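PDB 3NO4: creatinine amidohydrolase from Nostoc punctiforme PCC 73102, which probably hydrolyses non-peptide carbon-nitrogen bonds in amides as a metal-dependent member of the creatininase superfamily. Local coordinates for residues A[38-43]-A[113-118]; A[85-90]-A[94-99]; A[102-107]-A[130-135]; A[161-166]-A[254-259]; A[206-211]-A[234-239]. One frame throughout, in Å; residues are numbered along the deposited sequence.

Contact 1: A[38-43]-A[113-118]; sequences KGIIFP and TCLAKA
Leu-115 on helix 101-118 reaches Phe-42 and Ile-40, two residues on the same side of strand 39-44. The tight part is the meeting of Leu-115 with Phe-42. One methyl does the touching: Leu-115 CD1 stands 3.5 Å from Phe-42 CZ and 3.7 Å from Phe-42 CE2. It lies in the plane of the ring, at its outer edge, so neither ring face is used here. The two side chains approach from opposite directions. Ile-40 makes the looser part. Its CG1 is anti to the backbone N (chi1 -175°), which stretches the chain out from the sheet. Even so, Ile-40 CD1 stops 4.3 Å from Leu-115 CD1. The backbones stay apart, with 9.2 Å between the CA atoms of Ile-40 and Leu-115. Phe-123 of the neighbouring strand 122-127 packs on both Ile-40 and Leu-115. Tyr-111, one helical turn earlier, meets the Phe-42 ring edge to face. Ile-97 of a second subunit packs on both Phe-42 and Leu-115, which places this spot at a subunit interface. The solvent side is different in kind. Lys-38 and Lys-117 are exposed and take no part in the packing. The contact is thus one helix of the alpha/beta fold resting on its parallel sheet. Its chemistry is purely apolar. Fit and exclusion of water hold the helix here, and no polar bond between the two segments sets its direction.

Contact 2: A[85-90]-A[94-99]; sequences GMALHH and PGTISL
The backbones of 85-90 and 94-99 come within 4.9 Å at the CA atoms of Ala-87 and Ser-98, and Leu-99 N gives a bond of 2.8 Å to Gly-85 O. That bond is fairly straight, 157° at the hydrogen. A water spans the neighbouring position, accepting from Gly-85 N and donating to Ile-97 O. Ser-98 carries the polar centre. Its OG is anti to the backbone N (chi1 -177°), which turns the hydroxyl to the other segment. There Ser-98 OG accepts from Ala-87 N at 2.8 Å. Ser-98 OG also donates to Leu-99 O at 2.7 Å, from above the carbonyl plane. With an alanine in place of Ser-98 the hydroxyl goes, and the buried Ala-87 N is likely to lose its acceptor and Leu-99 O this donor. Leu-88 lies alongside, with CD2 3.5 Å from Ser-98 OG. Both segments belong to the long loop between strand 77-78 and helix 101-118, a connection in the parallel alpha/beta fold. Within it, residues 88-90 form a short 3-10 turn. At the far end Thr-96 OG1 donates to His-90 O over 2.8 Å, again from above the carbonyl plane, 55° out of it. Thr-96 CG2 sits beside the same carbonyl and 3.8 Å from His-90 CB. The His-90 ring leads away from 94-99. Its ND1 is bonded to Gln-49 NE2, its NE2 meets an unidentified ligand, and His-186 stacks on it. Ile-97 packs on Tyr-111 of a second subunit, and Leu-88 on Ala-145 of a fourth.

Contact 3: A[102-107]-A[130-135]; sequences STLIQV and GGNIAT
Asn-132, whose OD1 faces Leu-104 across the contact, has its amide gripped from several sides. Its ND2 is bonded to both Gly-45 O and Asn-127 OD1. Its OD1 takes the backbone N of Met-86. These bonds fix the rotation of a buried amide. Leu-104 only brushes it: Leu-104 CD2 is 4.2 Å from Asn-132 OD1, and the two side chains cross at about a right angle. The main packing is one turn further on. Thr-135 CG2 fits against the flank of Leu-104, 3.7 Å from Leu-104 CD2 and 3.8 Å from Leu-104 CB. The Leu-104 side chain points out from its helix with CG anti to the backbone N (chi1 -178°), and this carries CD2 over to Thr-135. Ile-105 meets the same methyl from a different direction. Ile-105 CG1 is 4.0 Å from Thr-135 CG2 and equally far from Thr-135 O. Here helices 101-118 and 132-150 come close, with 6.7 Å between the CA atoms of Ile-105 and Thr-135. The pair joins two helices that lie on the same face of the parallel sheet. A fourth subunit packs against both helices here: its Ile-105 meets Ile-105 and its Ala-138 meets Thr-135. The Asn-132 side chain is about 9 Å from the bound nickel. Two kinds of chemistry therefore meet in this contact. The methyl of Thr-135 serves the apolar packing between the helices, while the amide of Asn-132 spends its polarity on hydrogen bonds to Met-86, Gly-45 and Asn-127.

Contact 4: A[161-166]-A[254-259]; sequences QVANWF and KELSNG
Leu-256 on helix 242-265 forks over Ala-163 of strand 159-164 and Trp-165 just after it. This is helix-on-sheet packing of an alpha/beta fold, at an edge strand of the chain's parallel sheet. The two methyls share the work. CD2 of Leu-256 lies obliquely against Ala-163 CB, 3.9 Å away. CD1 of Leu-256 reaches the base of Trp-165, 4.1 Å from its CB and just as far from its CA. The indole itself is not what Leu-256 touches. Trp-165 CG lies between the backbone N and the carbonyl carbon (chi1 81°), and the ring system leads away from the helix segment. It goes instead to helix 58-74, where it packs on Cys-62 and Ile-66, about 7 Å from the bound nickel. Tyr-124 and Ile-126 of strand 122-127 also pack on Leu-256. The small side chain of Ala-163 lets the helix approach, with 7.4 Å between the CA atoms of Ala-163 and Leu-256. Close by, Glu-255 turns its carboxylate to Ser-170 OG and Gly-169 N, tying helix 242-265 to the start of helix 169-179. A 3-10 segment begins at Trp-165. In it, Phe-166 CB stands 4.3 Å above the plane of the Trp-165 ring, over its centre.

Contact 5: A[206-211]-A[234-239]; sequences APLSPE and GSNPGL
Leu-208 holds CG anti to its carbonyl carbon (chi1 -62°) with an extended chi2, which brings CD1 onto Gly-238 and its neighbours. Asn-236 has the other choice, with CG opposite the backbone N (chi1 -172°), and this carries OD1 toward the same place. The one methyl makes the whole contact. Leu-208 CD1 is 3.5 Å from Gly-238 N and 4.0 Å from Pro-237 CG, so it packs close on the glycine backbone. Leu-208 CD1 also sits 4.0 Å from Asn-236 OD1. Beside the methyl, Asn-236 OD1 accepts a weak, bent bond from Gly-238 N, 3.2 Å long and 126° at the hydrogen. The arrangement resembles a weak Asx turn leading into the short 3-10 segment 237-239. The other end of the amide has a partner too: Asn-236 ND2 is bonded to Gln-182 OE1. Arg-232 joins the two loops beside the contact, with NH2 on Ser-209 O and NH1 on Ser-235 O. The two loops flank helix 221-227 in sequence. Across the segments the chemistry is only van der Waals contact, and Arg-232 supplies hydrogen bonds to both loops.

How the contacts relate
Contacts 2 and 3 lie closest, with centres 12 Å apart, and they touch: the selenomethionine Met-86 places its CG 3.7 Å from Thr-135 OG1. Contacts 1 and 3 share helix 101-118, and their centres are 17 Å apart. Contact 4 reaches the same sheet as contact 1 but on its other face. It meets contact 3 where Ile-133 CG1 comes 3.4 Å from Asn-164 OD1. Three contacts come within about 10 Å of the nickel, which is held by His-50, Asp-59 and Glu-191: it is about 7 Å from the side chain of Trp-165, 9 Å from Asn-132 and 10 Å from Pro-237. Contact 5 is far from contact 1, with centres 40 Å apart. Contacts 1, 2 and 3 also touch a second subunit.

Contact 1: A[38-43]-A[113-118]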
# COMPACT_ATOMS: atom_id res chain seq x y z
N LYS A 38 30.90 -5.21 8.20
CA LYS A 38 29.45 -5.25 8.00
C LYS A 38 28.92 -3.99 7.30
O LYS A 38 27.71 -3.79 7.24
CB LYS A 38 28.70 -5.50 9.33
CG LYS A 38 29.28 -6.61 10.26
CD LYS A 38 29.38 -7.99 9.56
CE LYS A 38 29.98 -9.08 10.48
NZ LYS A 38 29.61 -10.41 9.96
N GLY A 39 29.83 -3.18 6.72
CA GLY A 39 29.46 -1.95 6.06
C GLY A 39 29.31 -2.08 4.54
O GLY A 39 29.95 -2.92 3.90
N ILE A 40 28.41 -1.28 3.99
CA ILE A 40 28.19 -1.16 2.56
C ILE A 40 27.78 0.29 2.25
O ILE A 40 27.05 0.94 3.03
CB ILE A 40 27.09 -2.18 2.07
CG1 ILE A 40 26.94 -2.13 0.55
CG2 ILE A 40 25.76 -1.92 2.78
CD1 ILE A 40 26.29 -3.42 -0.10
N ILE A 41 28.30 0.79 1.13
CA ILE A 41 28.02 2.14 0.62
C ILE A 41 27.05 1.98 -0.54
O ILE A 41 27.28 1.13 -1.43
CB ILE A 41 29.27 2.86 0.15
CG1 ILE A 41 30.18 3.10 1.34
CG2 ILE A 41 28.90 4.20 -0.55
CD1 ILE A 41 31.54 3.63 0.97
N PHE A 42 25.92 2.70 -0.48
CA PHE A 42 25.05 2.90 -1.64
C PHE A 42 25.15 4.31 -2.20
O PHE A 42 24.88 5.26 -1.48
CB PHE A 42 23.60 2.58 -1.31
CG PHE A 42 23.32 1.12 -1.34
CD1 PHE A 42 23.11 0.47 -2.54
CD2 PHE A 42 23.32 0.38 -0.16
CE1 PHE A 42 22.90 -0.90 -2.59
CE2 PHE A 42 23.10 -1.01 -0.18
CZ PHE A 42 22.91 -1.64 -1.41
N PRO A 43 25.54 4.44 -3.50
CA PRO A 43 25.36 5.76 -4.11
C PRO A 43 23.88 5.93 -4.44
O PRO A 43 23.27 4.99 -4.96
CB PRO A 43 26.23 5.71 -5.37
CG PRO A 43 26.81 4.36 -5.45
CD PRO A 43 26.16 3.50 -4.43
N THR A 113 16.50 -4.86 4.05
CA THR A 113 16.07 -6.16 4.61
C THR A 113 16.87 -7.33 4.04
O THR A 113 17.31 -8.19 4.82
CB THR A 113 14.55 -6.40 4.50
OG1 THR A 113 13.88 -5.26 5.06
CG2 THR A 113 14.13 -7.67 5.29
N CYS A 114 17.06 -7.36 2.71
CA CYS A 114 17.81 -8.44 2.06
C CYS A 114 19.23 -8.49 2.63
O CYS A 114 19.68 -9.54 3.06
CB CYS A 114 17.87 -8.24 0.54
SG CYS A 114 16.32 -8.45 -0.33
N LEU A 115 19.90 -7.34 2.64
CA LEU A 115 21.30 -7.24 3.08
C LEU A 115 21.50 -7.42 4.57
O LEU A 115 22.49 -8.05 4.99
CB LEU A 115 21.97 -5.95 2.57
CG LEU A 115 22.13 -5.91 1.05
CD1 LEU A 115 22.20 -4.49 0.50
CD2 LEU A 115 23.31 -6.79 0.59
N ALA A 116 20.56 -6.89 5.37
CA ALA A 116 20.57 -7.16 6.83
C ALA A 116 20.49 -8.65 7.14
O ALA A 116 21.23 -9.11 8.02
CB ALA A 116 19.53 -6.34 7.63
N LYS A 117 19.69 -9.42 6.39
CA LYS A 117 19.60 -10.88 6.59
C LYS A 117 20.94 -11.56 6.34
O LYS A 117 21.26 -12.54 6.95
CB LYS A 117 18.56 -11.56 5.68
CG LYS A 117 17.13 -11.40 6.08
CD LYS A 117 16.25 -12.57 5.54
CE LYS A 117 16.04 -13.68 6.56
NZ LYS A 117 14.59 -14.15 6.54
N ALA A 118 21.71 -11.04 5.39
CA ALA A 118 23.05 -11.55 5.08
C ALA A 118 24.10 -11.15 6.13
O ALA A 118 25.16 -11.72 6.15
CB ALA A 118 23.49 -11.04 3.68

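Contact 2: A[85-90]-A[94-99]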
# COMPACT_ATOMS: atom_id res chain seq x y z
N GLY A 85 15.28 8.58 -7.79
CA GLY A 85 14.81 8.85 -6.44
C GLY A 85 13.56 9.73 -6.42
O GLY A 85 12.66 9.57 -7.25
N MSE A 86 13.52 10.63 -5.46
CA MSE A 86 12.37 11.50 -5.21
C MSE A 86 12.66 12.87 -5.83
O MSE A 86 13.34 13.76 -5.24
CB MSE A 86 12.05 11.58 -3.71
CG MSE A 86 10.57 11.79 -3.45
SE MSE A 86 9.91 13.48 -4.13
CE MSE A 86 11.07 14.75 -3.22
N ALA A 87 12.14 13.01 -7.06
CA ALA A 87 12.35 14.18 -7.90
C ALA A 87 11.00 14.67 -8.47
O ALA A 87 10.92 15.12 -9.61
CB ALA A 87 13.33 13.83 -9.03
N LEU A 88 9.95 14.63 -7.64
CA LEU A 88 8.58 14.88 -8.10
C LEU A 88 8.41 16.32 -8.65
O LEU A 88 7.72 16.53 -9.67
CB LEU A 88 7.54 14.57 -7.02
CG LEU A 88 7.20 13.07 -6.77
CD1 LEU A 88 6.21 12.87 -5.59
CD2 LEU A 88 6.64 12.36 -7.99
N HIS A 89 9.08 17.26 -7.98
CA HIS A 89 9.05 18.66 -8.35
C HIS A 89 9.72 19.03 -9.69
O HIS A 89 9.53 20.16 -10.17
CB HIS A 89 9.53 19.58 -7.18
CG HIS A 89 10.86 19.22 -6.62
ND1 HIS A 89 11.03 18.20 -5.71
CD2 HIS A 89 12.09 19.74 -6.84
CE1 HIS A 89 12.32 18.08 -5.43
NE2 HIS A 89 12.98 19.02 -6.09
N HIS A 90 10.50 18.12 -10.28
CA HIS A 90 11.15 18.32 -11.59
C HIS A 90 10.41 17.66 -12.77
O HIS A 90 10.92 17.69 -13.91
CB HIS A 90 12.58 17.77 -11.54
CG HIS A 90 13.46 18.46 -10.57
ND1 HIS A 90 13.87 19.77 -10.74
CD2 HIS A 90 13.97 18.06 -9.38
CE1 HIS A 90 14.63 20.11 -9.72
NE2 HIS A 90 14.70 19.10 -8.87
N PRO A 94 10.86 17.41 -19.46
CA PRO A 94 10.97 16.06 -20.04
C PRO A 94 12.32 15.41 -19.75
O PRO A 94 13.41 16.06 -19.82
CB PRO A 94 10.77 16.31 -21.53
CG PRO A 94 11.32 17.72 -21.73
CD PRO A 94 10.94 18.46 -20.50
N GLY A 95 12.25 14.11 -19.46
CA GLY A 95 13.41 13.32 -19.10
C GLY A 95 13.61 13.11 -17.62
O GLY A 95 14.41 12.29 -17.25
N THR A 96 12.90 13.86 -16.79
CA THR A 96 12.89 13.60 -15.36
C THR A 96 12.15 12.26 -15.14
O THR A 96 11.12 11.98 -15.79
CB THR A 96 12.18 14.73 -14.59
OG1 THR A 96 12.93 15.93 -14.77
CG2 THR A 96 11.97 14.39 -13.08
N ILE A 97 12.73 11.44 -14.27
CA ILE A 97 12.07 10.22 -13.76
C ILE A 97 12.06 10.34 -12.23
O ILE A 97 13.07 10.71 -11.62
CB ILE A 97 12.79 8.90 -14.19
CG1 ILE A 97 13.28 8.92 -15.64
CG2 ILE A 97 11.86 7.71 -13.92
CD1 ILE A 97 14.12 7.64 -16.05
N SER A 98 10.91 10.07 -11.60
CA SER A 98 10.80 10.12 -10.14
C SER A 98 9.97 8.96 -9.62
O SER A 98 8.99 8.57 -10.26
CB SER A 98 10.12 11.40 -9.68
OG SER A 98 10.04 11.51 -8.26
N LEU A 99 10.36 8.47 -8.46
CA LEU A 99 9.49 7.64 -7.62
C LEU A 99 8.66 8.55 -6.74
O LEU A 99 9.05 9.72 -6.46
CB LEU A 99 10.32 6.70 -6.73
CG LEU A 99 11.31 5.77 -7.41
CD1 LEU A 99 12.08 4.92 -6.40
CD2 LEU A 99 10.62 4.81 -8.44
O HOH W 1 15.07 10.66 -9.81

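Contact 3: A[102-107]-A[130-135]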
# COMPACT_ATOMS: atom_id res chain seq x y z
N SER A 102 6.55 7.18 -1.16
CA SER A 102 6.08 5.89 -0.62
C SER A 102 6.76 4.72 -1.35
O SER A 102 7.11 3.72 -0.73
CB SER A 102 4.55 5.75 -0.69
OG SER A 102 4.06 5.95 -1.99
N THR A 103 6.94 4.86 -2.66
CA THR A 103 7.66 3.85 -3.46
C THR A 103 9.15 3.76 -3.06
O THR A 103 9.67 2.67 -2.88
CB THR A 103 7.60 4.12 -4.95
OG1 THR A 103 6.24 4.35 -5.35
CG2 THR A 103 8.27 2.96 -5.76
N LEU A 104 9.81 4.89 -2.90
CA LEU A 104 11.23 4.88 -2.47
C LEU A 104 11.43 4.27 -1.07
O LEU A 104 12.45 3.60 -0.81
CB LEU A 104 11.87 6.26 -2.56
CG LEU A 104 13.36 6.37 -2.20
CD1 LEU A 104 14.16 5.41 -3.11
CD2 LEU A 104 13.89 7.80 -2.32
N ILE A 105 10.50 4.53 -0.17
CA ILE A 105 10.57 3.94 1.18
C ILE A 105 10.54 2.37 1.04
O ILE A 105 11.30 1.67 1.69
CB ILE A 105 9.41 4.46 2.05
CG1 ILE A 105 9.62 5.92 2.43
CG2 ILE A 105 9.13 3.55 3.29
CD1 ILE A 105 8.39 6.49 3.12
N GLN A 106 9.66 1.85 0.20
CA GLN A 106 9.60 0.38 -0.01
C GLN A 106 10.83 -0.21 -0.70
O GLN A 106 11.27 -1.30 -0.33
CB GLN A 106 8.30 -0.01 -0.69
CG GLN A 106 7.04 0.35 0.19
CD GLN A 106 7.02 -0.22 1.69
OE1 GLN A 106 7.27 -1.44 1.92
NE2 GLN A 106 6.65 0.67 2.70
N VAL A 107 11.41 0.53 -1.64
CA VAL A 107 12.65 0.17 -2.26
C VAL A 107 13.76 0.07 -1.22
O VAL A 107 14.41 -0.98 -1.14
CB VAL A 107 13.03 1.12 -3.44
CG1 VAL A 107 14.50 0.93 -3.89
CG2 VAL A 107 12.03 0.94 -4.60
N GLY A 130 19.30 16.49 -2.95
CA GLY A 130 18.63 17.06 -1.77
C GLY A 130 17.21 16.57 -1.54
O GLY A 130 16.84 16.30 -0.41
N GLY A 131 16.46 16.38 -2.63
CA GLY A 131 15.09 15.91 -2.57
C GLY A 131 14.92 14.51 -2.02
O GLY A 131 13.84 14.17 -1.58
N ASN A 132 15.98 13.70 -2.06
CA ASN A 132 15.97 12.38 -1.45
C ASN A 132 16.10 12.41 0.06
O ASN A 132 15.81 11.41 0.68
CB ASN A 132 17.10 11.47 -1.94
CG ASN A 132 17.04 11.12 -3.40
OD1 ASN A 132 15.98 11.00 -3.99
ND2 ASN A 132 18.21 10.90 -3.98
N ILE A 133 16.58 13.48 0.67
CA ILE A 133 17.00 13.43 2.07
C ILE A 133 15.83 13.02 2.99
O ILE A 133 15.94 12.05 3.74
CB ILE A 133 17.65 14.76 2.54
CG1 ILE A 133 19.00 14.99 1.81
CG2 ILE A 133 17.89 14.74 4.06
CD1 ILE A 133 19.57 16.39 2.03
N ALA A 134 14.72 13.74 2.88
CA ALA A 134 13.55 13.53 3.75
C ALA A 134 12.97 12.12 3.61
O ALA A 134 12.78 11.41 4.60
CB ALA A 134 12.47 14.58 3.47
N THR A 135 12.76 11.71 2.38
CA THR A 135 12.23 10.37 2.09
C THR A 135 13.19 9.27 2.59
O THR A 135 12.72 8.30 3.18
CB THR A 135 11.91 10.21 0.58
OG1 THR A 135 10.91 11.18 0.21
CG2 THR A 135 11.42 8.78 0.26

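Contact 4: A[161-166]-A[254-259]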
# COMPACT_ATOMS: atom_id res chain seq x y z
N GLN A 161 22.70 5.67 7.51
CA GLN A 161 23.02 7.12 7.49
C GLN A 161 23.09 7.57 6.03
O GLN A 161 23.55 6.80 5.16
CB GLN A 161 24.36 7.43 8.19
CG GLN A 161 24.59 8.95 8.49
CD GLN A 161 26.04 9.35 8.68
OE1 GLN A 161 26.76 8.75 9.46
NE2 GLN A 161 26.45 10.41 8.00
N VAL A 162 22.66 8.81 5.80
CA VAL A 162 22.79 9.48 4.51
C VAL A 162 23.89 10.57 4.66
O VAL A 162 23.95 11.28 5.68
CB VAL A 162 21.43 10.04 4.00
CG1 VAL A 162 20.84 11.02 5.00
CG2 VAL A 162 21.63 10.70 2.60
N ALA A 163 24.81 10.62 3.68
CA ALA A 163 25.86 11.62 3.64
C ALA A 163 25.70 12.33 2.31
O ALA A 163 25.76 11.70 1.25
CB ALA A 163 27.22 10.95 3.73
N ASN A 164 25.50 13.64 2.37
CA ASN A 164 25.19 14.43 1.19
C ASN A 164 26.47 15.10 0.75
O ASN A 164 26.95 15.95 1.45
CB ASN A 164 24.10 15.44 1.53
CG ASN A 164 22.86 14.76 2.06
OD1 ASN A 164 22.22 13.99 1.34
ND2 ASN A 164 22.53 15.01 3.34
N TRP A 165 27.02 14.71 -0.42
CA TRP A 165 28.34 15.21 -0.82
C TRP A 165 28.41 16.74 -0.90
O TRP A 165 29.40 17.34 -0.49
CB TRP A 165 28.80 14.60 -2.13
CG TRP A 165 28.25 15.19 -3.40
CD1 TRP A 165 27.17 14.80 -4.07
CD2 TRP A 165 28.80 16.28 -4.13
NE1 TRP A 165 27.00 15.55 -5.20
CE2 TRP A 165 27.99 16.49 -5.25
CE3 TRP A 165 29.93 17.09 -3.95
CZ2 TRP A 165 28.26 17.48 -6.22
CZ3 TRP A 165 30.21 18.09 -4.90
CH2 TRP A 165 29.36 18.28 -6.01
N PHE A 166 27.32 17.33 -1.39
CA PHE A 166 27.11 18.80 -1.54
C PHE A 166 26.95 19.57 -0.22
O PHE A 166 26.98 20.83 -0.23
CB PHE A 166 25.93 19.10 -2.50
CG PHE A 166 24.65 18.52 -2.05
CD1 PHE A 166 23.80 19.23 -1.25
CD2 PHE A 166 24.28 17.21 -2.43
CE1 PHE A 166 22.58 18.68 -0.81
CE2 PHE A 166 23.08 16.64 -1.99
CZ PHE A 166 22.24 17.37 -1.17
N LYS A 254 37.61 12.70 0.24
CA LYS A 254 38.37 12.77 1.49
C LYS A 254 37.46 12.92 2.71
O LYS A 254 37.64 12.21 3.70
CB LYS A 254 39.37 13.95 1.46
CG LYS A 254 40.17 14.08 2.73
CD LYS A 254 41.32 15.09 2.57
CE LYS A 254 41.93 15.41 3.95
NZ LYS A 254 43.25 16.03 3.78
N GLU A 255 36.52 13.84 2.62
CA GLU A 255 35.63 14.11 3.72
C GLU A 255 34.66 12.93 3.98
O GLU A 255 34.46 12.57 5.15
CB GLU A 255 34.87 15.41 3.50
CG GLU A 255 34.32 15.93 4.82
CD GLU A 255 33.82 17.35 4.75
OE1 GLU A 255 34.54 18.23 4.24
OE2 GLU A 255 32.70 17.56 5.27
N LEU A 256 34.09 12.34 2.93
CA LEU A 256 33.19 11.19 3.10
C LEU A 256 33.87 9.83 3.41
O LEU A 256 33.20 8.93 3.92
CB LEU A 256 32.23 11.06 1.89
CG LEU A 256 31.29 12.27 1.70
CD1 LEU A 256 30.19 11.92 0.67
CD2 LEU A 256 30.66 12.72 3.02
N SER A 257 35.17 9.69 3.10
CA SER A 257 35.97 8.57 3.56
C SER A 257 36.11 8.63 5.09
O SER A 257 35.94 7.61 5.77
CB SER A 257 37.37 8.55 2.89
OG SER A 257 37.21 8.26 1.50
N ASN A 258 36.43 9.82 5.62
CA ASN A 258 36.46 10.03 7.07
C ASN A 258 35.08 9.75 7.67
O ASN A 258 34.95 9.03 8.66
CB ASN A 258 37.00 11.42 7.43
CG ASN A 258 38.51 11.54 7.23
OD1 ASN A 258 39.27 10.59 7.47
ND2 ASN A 258 38.96 12.71 6.79
N GLY A 259 34.03 10.29 7.05
CA GLY A 259 32.67 10.06 7.54
C GLY A 259 32.21 8.60 7.56
O GLY A 259 31.57 8.15 8.51
O HOH W 2 29.86 9.90 9.73

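Contact 5: A[206-211]-A[234-239]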
# COMPACT_ATOMS: atom_id res chain seq x y z
N ALA A 206 25.10 25.47 -24.16
CA ALA A 206 23.76 25.95 -24.40
C ALA A 206 23.68 27.28 -23.72
O ALA A 206 24.43 27.53 -22.75
CB ALA A 206 22.66 24.97 -23.87
N PRO A 207 22.83 28.18 -24.27
CA PRO A 207 22.75 29.50 -23.67
C PRO A 207 22.07 29.44 -22.32
O PRO A 207 21.19 28.57 -22.09
CB PRO A 207 21.95 30.32 -24.68
CG PRO A 207 21.31 29.36 -25.58
CD PRO A 207 22.10 28.09 -25.54
N LEU A 208 22.53 30.31 -21.43
CA LEU A 208 21.92 30.48 -20.12
C LEU A 208 21.42 31.91 -20.15
O LEU A 208 22.21 32.82 -20.42
CB LEU A 208 22.97 30.28 -19.02
CG LEU A 208 23.59 28.87 -18.98
CD1 LEU A 208 24.83 28.76 -18.07
CD2 LEU A 208 22.51 27.87 -18.59
N SER A 209 20.12 32.11 -19.91
CA SER A 209 19.56 33.46 -19.74
C SER A 209 20.41 34.19 -18.71
O SER A 209 20.82 33.59 -17.72
CB SER A 209 18.10 33.45 -19.29
OG SER A 209 17.95 32.89 -17.98
N PRO A 210 20.72 35.48 -18.97
CA PRO A 210 21.66 36.19 -18.07
C PRO A 210 21.11 36.44 -16.65
O PRO A 210 21.90 36.47 -15.70
CB PRO A 210 21.93 37.51 -18.82
CG PRO A 210 20.69 37.73 -19.68
CD PRO A 210 20.13 36.36 -20.01
N GLU A 211 19.79 36.59 -16.52
CA GLU A 211 19.10 36.66 -15.21
C GLU A 211 18.64 35.26 -14.86
O GLU A 211 18.14 34.56 -15.74
CB GLU A 211 17.84 37.54 -15.28
CG GLU A 211 18.04 38.93 -15.88
CD GLU A 211 19.13 39.74 -15.17
OE1 GLU A 211 19.33 39.55 -13.94
OE2 GLU A 211 19.77 40.56 -15.85
N GLY A 234 18.95 29.79 -9.01
CA GLY A 234 19.92 30.74 -8.48
C GLY A 234 21.35 30.62 -9.00
O GLY A 234 22.25 31.36 -8.54
N SER A 235 21.54 29.76 -10.00
CA SER A 235 22.84 29.20 -10.28
C SER A 235 23.37 29.69 -11.62
O SER A 235 22.57 29.96 -12.54
CB SER A 235 22.78 27.67 -10.25
OG SER A 235 21.97 27.15 -11.26
N ASN A 236 24.69 29.82 -11.70
CA ASN A 236 25.39 30.04 -12.94
C ASN A 236 26.31 28.85 -13.21
O ASN A 236 27.53 28.93 -12.99
CB ASN A 236 26.16 31.36 -12.95
CG ASN A 236 26.73 31.70 -14.31
OD1 ASN A 236 26.60 30.92 -15.26
ND2 ASN A 236 27.39 32.84 -14.42
N PRO A 237 25.73 27.75 -13.74
CA PRO A 237 26.58 26.59 -14.06
C PRO A 237 27.61 26.80 -15.16
O PRO A 237 28.52 26.00 -15.27
CB PRO A 237 25.56 25.49 -14.44
CG PRO A 237 24.38 26.25 -14.93
CD PRO A 237 24.31 27.49 -14.07
N GLY A 238 27.49 27.89 -15.92
CA GLY A 238 28.52 28.28 -16.86
C GLY A 238 29.87 28.63 -16.24
O GLY A 238 30.86 28.69 -16.96
N LEU A 239 29.93 28.87 -14.91
CA LEU A 239 31.23 29.05 -14.24
C LEU A 239 31.98 27.72 -14.05
O LEU A 239 33.18 27.76 -13.76
CB LEU A 239 31.08 29.80 -12.92
CG LEU A 239 30.45 31.20 -13.01
CD1 LEU A 239 30.13 31.70 -11.58
CD2 LEU A 239 31.33 32.21 -13.79